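Local coordinates for Udp-n-acetylglucosamine pyrophosphorylase (Trypanosoma brucei, PDB 4BQH), which probably catalyses the uridylyl transfer from UTP to N-acetyl-alpha-D-glucosamine 1-phosphate that yields UDP-N-acetylglucosamine and diphosphate, at residues K111-L119 with L271-I281. Sequence-based numbering, arbitrary orientation.
Sequences KGQIAFLIL and LGIAYVQIGNI
Two amides grip Gln113 O: Ala274 N at 2.7 Å, bent off the C=O direction, and Tyr275 N at 3.2 Å, almost in line with it. From this fork the strands 114-119 and 275-280 run parallel, their axes 24° apart. Ala115 and Leu117 give their N-H to Tyr275 and Gln277 and take those of Gln277 and Gly279, and the ladder continues to Ile281 N on Leu119 O. On one face of the sheet, Gln277, extended with CG anti to its backbone N (chi1 -177°), passes the rim of Phe116: its CD is 3.5 Å from Phe116 CE2, and OE1 lies in the ring plane at the edge. The amide is turned 63° from the ring, so the two do not stack; Gln277 O sits 3.9 Å above one ring face, offset toward the rim. Asn287 O and, weakly, Asp290 N hold that amide. Gly279 has no side chain, and Phe116 CZ lies against its backbone, 3.9 Å from Gly279 N. Ala115, Leu117 and Leu119 mesh with Val276 and Ile278 on the other face; Leu117 CB meets Val276 CG1 at 3.8 Å. The pair belongs to the parallel part of a mixed sheet, consistent with the Rossmann-like GT-A core: 175-180 flanks 114-119, 359-363 runs antiparallel beside 275-280, helix 291-300 packs on Ile114, Tyr275 and Gln277, and helix 241-246 on Leu117 and Leu119.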
loop_
_atom_site.group_PDB
_atom_site.type_symbol
_atom_site.label_atom_id
_atom_site.label_comp_id
_atom_site.label_asym_id
_atom_site.label_seq_id
_atom_site.Cartn_x
_atom_site.Cartn_y
_atom_site.Cartn_z
ATOM N N LYS A 111 -12.353 -16.272 -8.376
ATOM C CA LYS A 111 -12.633 -15.900 -9.761
ATOM C C LYS A 111 -11.460 -15.213 -10.442
ATOM O O LYS A 111 -11.549 -14.888 -11.627
ATOM C CB LYS A 111 -13.894 -15.030 -9.856
ATOM C CG LYS A 111 -15.202 -15.799 -9.665
ATOM C CD LYS A 111 -16.424 -14.965 -10.059
ATOM C CE LYS A 111 -16.736 -13.842 -9.062
ATOM N NZ LYS A 111 -17.535 -12.720 -9.668
ATOM N N GLY A 112 -10.377 -14.950 -9.697
ATOM C CA GLY A 112 -9.191 -14.291 -10.282
ATOM C C GLY A 112 -9.383 -12.803 -10.536
ATOM O O GLY A 112 -8.682 -12.209 -11.375
ATOM N N GLN A 113 -10.323 -12.204 -9.813
ATOM C CA GLN A 113 -10.677 -10.797 -10.019
ATOM C C GLN A 113 -9.864 -9.809 -9.191
ATOM O O GLN A 113 -10.030 -8.589 -9.363
ATOM C CB GLN A 113 -12.147 -10.582 -9.688
ATOM C CG GLN A 113 -13.078 -11.230 -10.704
ATOM C CD GLN A 113 -14.509 -11.041 -10.276
ATOM O OE1 GLN A 113 -14.833 -11.214 -9.111
ATOM N NE2 GLN A 113 -15.363 -10.647 -11.204
ATOM N N ILE A 114 -8.972 -10.304 -8.340
ATOM C CA ILE A 114 -8.273 -9.405 -7.384
ATOM C C ILE A 114 -6.780 -9.264 -7.687
ATOM O O ILE A 114 -6.085 -10.261 -7.901
ATOM C CB ILE A 114 -8.451 -9.902 -5.914
ATOM C CG1 ILE A 114 -9.943 -10.096 -5.586
ATOM C CG2 ILE A 114 -7.701 -9.004 -4.904
ATOM C CD1 ILE A 114 -10.800 -8.867 -5.871
ATOM N N ALA A 115 -6.296 -8.029 -7.693
ATOM C CA ALA A 115 -4.859 -7.765 -7.724
ATOM C C ALA A 115 -4.484 -7.053 -6.435
ATOM O O ALA A 115 -5.301 -6.300 -5.872
ATOM C CB ALA A 115 -4.483 -6.907 -8.920
ATOM N N PHE A 116 -3.259 -7.282 -5.966
ATOM C CA PHE A 116 -2.719 -6.543 -4.820
ATOM C C PHE A 116 -1.495 -5.787 -5.314
ATOM O O PHE A 116 -0.569 -6.394 -5.833
ATOM C CB PHE A 116 -2.324 -7.454 -3.636
ATOM C CG PHE A 116 -1.975 -6.670 -2.408
ATOM C CD1 PHE A 116 -0.732 -6.050 -2.292
ATOM C CD2 PHE A 116 -2.916 -6.488 -1.403
ATOM C CE1 PHE A 116 -0.434 -5.271 -1.177
ATOM C CE2 PHE A 116 -2.620 -5.706 -0.287
ATOM C CZ PHE A 116 -1.392 -5.086 -0.189
ATOM N N LEU A 117 -1.494 -4.469 -5.139
ATOM C CA LEU A 117 -0.408 -3.621 -5.621
ATOM C C LEU A 117 0.433 -3.239 -4.399
ATOM O O LEU A 117 -0.052 -2.545 -3.485
ATOM C CB LEU A 117 -0.992 -2.387 -6.314
ATOM C CG LEU A 117 -0.071 -1.431 -7.083
ATOM C CD1 LEU A 117 -0.913 -0.423 -7.863
ATOM C CD2 LEU A 117 0.914 -0.726 -6.148
ATOM N N ILE A 118 1.672 -3.728 -4.345
ATOM C CA ILE A 118 2.560 -3.366 -3.223
ATOM C C ILE A 118 3.387 -2.135 -3.599
ATOM O O ILE A 118 4.102 -2.144 -4.621
ATOM C CB ILE A 118 3.610 -4.465 -2.925
ATOM C CG1 ILE A 118 2.971 -5.804 -2.620
ATOM C CG2 ILE A 118 4.494 -3.996 -1.759
ATOM C CD1 ILE A 118 3.996 -6.919 -2.362
ATOM N N LEU A 119 3.311 -1.069 -2.792
ATOM C CA LEU A 119 4.151 0.121 -3.027
ATOM C C LEU A 119 5.549 -0.205 -2.513
ATOM O O LEU A 119 5.761 -0.361 -1.283
ATOM C CB LEU A 119 3.552 1.342 -2.303
ATOM C CG LEU A 119 2.080 1.659 -2.607
ATOM C CD1 LEU A 119 1.532 2.638 -1.578
ATOM C CD2 LEU A 119 1.924 2.233 -4.008
ATOM N N LEU A 271 -6.868 -9.809 -18.083
ATOM C CA LEU A 271 -6.887 -10.889 -17.090
ATOM C C LEU A 271 -8.165 -10.966 -16.263
ATOM O O LEU A 271 -8.323 -11.887 -15.483
ATOM C CB LEU A 271 -5.687 -10.794 -16.140
ATOM C CG LEU A 271 -4.311 -11.124 -16.725
ATOM C CD1 LEU A 271 -3.208 -10.665 -15.775
ATOM C CD2 LEU A 271 -4.195 -12.622 -17.010
ATOM N N GLY A 272 -9.075 -10.020 -16.432
ATOM C CA GLY A 272 -10.365 -10.047 -15.715
ATOM C C GLY A 272 -10.314 -9.483 -14.301
ATOM O O GLY A 272 -11.221 -9.722 -13.494
ATOM N N ILE A 273 -9.271 -8.708 -14.008
ATOM C CA ILE A 273 -9.165 -8.035 -12.702
ATOM C C ILE A 273 -10.280 -6.990 -12.557
ATOM O O ILE A 273 -10.495 -6.166 -13.455
ATOM C CB ILE A 273 -7.792 -7.350 -12.524
ATOM C CG1 ILE A 273 -6.669 -8.387 -12.498
ATOM C CG2 ILE A 273 -7.766 -6.432 -11.282
ATOM C CD1 ILE A 273 -6.744 -9.350 -11.327
ATOM N N ALA A 274 -10.979 -7.043 -11.427
ATOM C CA ALA A 274 -12.049 -6.103 -11.125
ATOM C C ALA A 274 -11.639 -5.092 -10.066
ATOM O O ALA A 274 -12.131 -3.954 -10.085
ATOM C CB ALA A 274 -13.298 -6.844 -10.655
ATOM N N TYR A 275 -10.801 -5.505 -9.112
ATOM C CA TYR A 275 -10.361 -4.604 -8.025
ATOM C C TYR A 275 -8.880 -4.729 -7.777
ATOM O O TYR A 275 -8.323 -5.819 -7.884
ATOM C CB TYR A 275 -11.074 -4.897 -6.702
ATOM C CG TYR A 275 -12.567 -4.744 -6.824
ATOM C CD1 TYR A 275 -13.179 -3.504 -6.646
ATOM C CD2 TYR A 275 -13.347 -5.846 -7.170
ATOM C CE1 TYR A 275 -14.581 -3.381 -6.780
ATOM C CE2 TYR A 275 -14.713 -5.742 -7.330
ATOM C CZ TYR A 275 -15.330 -4.524 -7.124
ATOM O OH TYR A 275 -16.711 -4.470 -7.291
ATOM N N VAL A 276 -8.269 -3.615 -7.388
ATOM C CA VAL A 276 -6.857 -3.545 -7.036
ATOM C C VAL A 276 -6.788 -3.050 -5.591
ATOM O O VAL A 276 -7.256 -1.938 -5.295
ATOM C CB VAL A 276 -6.107 -2.548 -7.957
ATOM C CG1 VAL A 276 -4.613 -2.517 -7.609
ATOM C CG2 VAL A 276 -6.256 -2.918 -9.432
ATOM N N GLN A 277 -6.255 -3.889 -4.700
ATOM C CA GLN A 277 -6.001 -3.452 -3.333
ATOM C C GLN A 277 -4.587 -2.883 -3.286
ATOM O O GLN A 277 -3.670 -3.475 -3.855
ATOM C CB GLN A 277 -6.109 -4.622 -2.374
ATOM C CG GLN A 277 -5.912 -4.173 -0.915
ATOM C CD GLN A 277 -6.030 -5.323 0.094
ATOM O OE1 GLN A 277 -6.288 -6.462 -0.275
ATOM N NE2 GLN A 277 -5.821 -5.016 1.373
ATOM N N ILE A 278 -4.414 -1.732 -2.646
ATOM C CA ILE A 278 -3.116 -1.048 -2.668
ATOM C C ILE A 278 -2.622 -0.912 -1.244
ATOM O O ILE A 278 -3.377 -0.506 -0.357
ATOM C CB ILE A 278 -3.224 0.351 -3.305
ATOM C CG1 ILE A 278 -3.749 0.209 -4.744
ATOM C CG2 ILE A 278 -1.863 1.055 -3.307
ATOM C CD1 ILE A 278 -4.401 1.443 -5.279
ATOM N N GLY A 279 -1.356 -1.243 -1.027
ATOM C CA GLY A 279 -0.771 -1.078 0.316
ATOM C C GLY A 279 0.720 -0.902 0.282
ATOM O O GLY A 279 1.371 -1.275 -0.694
ATOM N N ASN A 280 1.266 -0.300 1.345
ATOM C CA ASN A 280 2.704 -0.114 1.430
ATOM C C ASN A 280 3.387 -1.356 2.030
ATOM O O ASN A 280 2.885 -1.934 2.995
ATOM C CB ASN A 280 2.992 1.093 2.330
ATOM C CG ASN A 280 4.403 1.630 2.156
ATOM O OD1 ASN A 280 5.411 0.925 2.318
ATOM N ND2 ASN A 280 4.477 2.921 1.833
ATOM N N ILE A 281 4.535 -1.734 1.454
ATOM C CA ILE A 281 5.297 -2.875 1.943
ATOM C C ILE A 281 5.745 -2.680 3.391
ATOM O O ILE A 281 6.068 -3.655 4.058
ATOM C CB ILE A 281 6.505 -3.206 1.023
ATOM C CG1 ILE A 281 7.106 -4.612 1.325
ATOM C CG2 ILE A 281 7.576 -2.148 1.135
ATOM C CD1 ILE A 281 6.133 -5.759 1.527
HETATM O O HOH W 1 -10.576 -13.201 -13.932
HETATM O O HOH W 2 -13.967 -9.299 -13.901
#